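Local coordinates for protein elongation factor G (Thermus thermophilus, PDB 2DY1) that binds GTP and magnesium and probably acts as a GTPase in the translocation step of protein synthesis, at residues R278-P284 / R304-L310. Numbering follows the deposited sequence.
Sequences RFGDGPP and RLYRGRL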
# COMPACT_ATOMS: atom_id res chain seq x y z
N ARG A 278 21.02 11.78 -11.22
CA ARG A 278 20.76 10.67 -10.33
C ARG A 278 21.39 9.35 -10.78
O ARG A 278 22.04 8.66 -9.98
CB ARG A 278 19.24 10.46 -10.17
CG ARG A 278 18.92 9.35 -9.19
CD ARG A 278 17.42 9.11 -9.08
NE ARG A 278 17.10 8.08 -8.10
CZ ARG A 278 15.88 7.56 -7.95
NH1 ARG A 278 14.90 7.99 -8.73
NH2 ARG A 278 15.64 6.66 -7.00
N PHE A 279 21.23 9.04 -12.06
CA PHE A 279 21.68 7.77 -12.65
C PHE A 279 22.89 7.85 -13.57
O PHE A 279 23.41 6.81 -13.97
CB PHE A 279 20.56 7.16 -13.50
CG PHE A 279 19.37 6.71 -12.71
CD1 PHE A 279 19.37 5.49 -12.06
CD2 PHE A 279 18.27 7.55 -12.57
CE1 PHE A 279 18.27 5.11 -11.27
CE2 PHE A 279 17.19 7.18 -11.79
CZ PHE A 279 17.19 5.97 -11.14
N GLY A 280 23.31 9.07 -13.91
CA GLY A 280 24.41 9.23 -14.84
C GLY A 280 23.91 8.87 -16.23
O GLY A 280 22.71 8.62 -16.43
N ASP A 281 24.80 8.86 -17.22
CA ASP A 281 24.41 8.52 -18.58
C ASP A 281 24.76 7.06 -18.80
O ASP A 281 25.62 6.51 -18.10
CB ASP A 281 25.14 9.39 -19.61
CG ASP A 281 24.70 10.85 -19.57
OD1 ASP A 281 23.48 11.11 -19.73
OD2 ASP A 281 25.56 11.73 -19.38
N GLY A 282 24.09 6.42 -19.74
CA GLY A 282 24.38 5.02 -19.98
C GLY A 282 23.28 4.33 -20.76
O GLY A 282 22.38 4.99 -21.29
N PRO A 283 23.33 3.00 -20.83
CA PRO A 283 22.33 2.23 -21.56
C PRO A 283 20.96 2.36 -20.93
O PRO A 283 20.84 2.62 -19.73
CB PRO A 283 22.81 0.78 -21.46
CG PRO A 283 24.23 0.88 -20.91
CD PRO A 283 24.21 2.10 -20.06
N PRO A 284 19.91 2.18 -21.74
CA PRO A 284 18.53 2.27 -21.27
C PRO A 284 18.28 1.42 -20.02
O PRO A 284 18.74 0.26 -19.91
CB PRO A 284 17.74 1.76 -22.47
CG PRO A 284 18.51 2.35 -23.61
CD PRO A 284 19.96 2.08 -23.21
N ARG A 304 8.83 4.08 -16.53
CA ARG A 304 9.71 5.22 -16.26
C ARG A 304 11.04 4.86 -16.91
O ARG A 304 11.57 3.77 -16.68
CB ARG A 304 9.94 5.40 -14.76
CG ARG A 304 11.21 6.26 -14.45
CD ARG A 304 11.07 7.71 -14.93
NE ARG A 304 12.39 8.33 -15.04
CZ ARG A 304 13.09 8.85 -14.03
NH1 ARG A 304 12.62 8.86 -12.79
NH2 ARG A 304 14.32 9.31 -14.28
N LEU A 305 11.56 5.77 -17.74
CA LEU A 305 12.87 5.56 -18.37
C LEU A 305 13.84 6.32 -17.46
O LEU A 305 13.84 7.55 -17.43
CB LEU A 305 12.87 6.15 -19.79
CG LEU A 305 14.16 5.99 -20.60
CD1 LEU A 305 14.51 4.51 -20.75
CD2 LEU A 305 13.97 6.63 -21.97
N TYR A 306 14.65 5.57 -16.73
CA TYR A 306 15.59 6.17 -15.79
C TYR A 306 16.85 6.67 -16.43
O TYR A 306 17.44 7.65 -15.99
CB TYR A 306 15.99 5.16 -14.71
CG TYR A 306 14.88 4.72 -13.76
CD1 TYR A 306 14.36 5.62 -12.83
CD2 TYR A 306 14.40 3.41 -13.76
CE1 TYR A 306 13.38 5.22 -11.90
CE2 TYR A 306 13.41 3.00 -12.84
CZ TYR A 306 12.92 3.91 -11.91
OH TYR A 306 11.97 3.48 -10.99
N ARG A 307 17.25 5.98 -17.49
CA ARG A 307 18.51 6.31 -18.14
C ARG A 307 18.41 5.88 -19.56
O ARG A 307 17.67 4.95 -19.86
CB ARG A 307 19.64 5.51 -17.47
CG ARG A 307 21.08 5.93 -17.85
CD ARG A 307 22.08 5.11 -17.03
NE ARG A 307 21.99 3.68 -17.32
CZ ARG A 307 22.38 2.73 -16.49
NH1 ARG A 307 22.90 3.05 -15.31
NH2 ARG A 307 22.26 1.46 -16.84
N GLY A 308 19.14 6.57 -20.42
CA GLY A 308 19.15 6.21 -21.83
C GLY A 308 18.16 6.97 -22.68
O GLY A 308 17.42 7.82 -22.21
N ARG A 309 18.16 6.64 -23.96
CA ARG A 309 17.28 7.30 -24.89
C ARG A 309 16.63 6.23 -25.76
O ARG A 309 17.21 5.16 -25.99
CB ARG A 309 18.10 8.29 -25.73
CG ARG A 309 17.34 9.03 -26.81
CD ARG A 309 18.13 10.23 -27.32
NE ARG A 309 17.50 10.83 -28.49
CZ ARG A 309 17.59 10.31 -29.72
NH1 ARG A 309 18.29 9.20 -29.92
NH2 ARG A 309 16.96 10.89 -30.73
N LEU A 310 15.41 6.49 -26.20
CA LEU A 310 14.72 5.54 -27.06
C LEU A 310 14.09 6.21 -28.26
O LEU A 310 13.65 7.37 -28.21
CB LEU A 310 13.61 4.81 -26.30
CG LEU A 310 14.03 3.91 -25.15
CD1 LEU A 310 12.80 3.47 -24.38
CD2 LEU A 310 14.77 2.69 -25.70
O HOH W 1 19.83 9.17 -16.69
O HOH W 2 20.81 -0.46 -18.27
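R307, F279 and P284 bury the most surface where the end of helix 275-279 and the linker 280-284 cross the end of strand 298-307. R307 lies under the arch of the linker. Its aliphatic part runs beneath the backbone, with CG 3.5 Å from G280 O and 3.6 Å from G282 N, and its guanidinium closes the arch: NE donates a nearly straight hydrogen bond to P283 O (2.9 Å), seconded by a weak one from NH2 to the same oxygen (3.4 Å). Arginine suits this place, combining an apolar shaft with a donor-rich end. The backbone angles of G282 would jam a CB against D281 O, and it would also clash with P283 CD and R307 NE.

F279 offers a flat apolar face to Y306 CB, a CH-pi contact 3.8 Å from the F279 ring centroid, while the two rings meet obliquely, F279 CZ 3.3 Å from Y306 CD1. Y306 OH bonds to E96 O, and R304 to A97 O and D99, tying strand 298-307 to the GTP-binding domain; R278 shares D99 from that domain's side. G280 leaves the helix with positive phi, and water 1 bridges G280 O and Y306 O.

P284 sets an apolar ring beside L310 (CG to CD2 4.3 Å), and its phi of -50° fits the extended chain. Its CA makes a CA-H...O contact with R307 O (3.1 Å). At G308 a CB would jam against R307 O and strike P284 CA; its absence lets the two CA atoms, of P284 and G308, approach to 4.0 Å.

Y306 and R307 both face L285, forming a classic beta bulge. The whole is an interdomain junction, in which the linker from the P-loop GTPase domain enters the beta-barrel domain 2 of a translational GTPase.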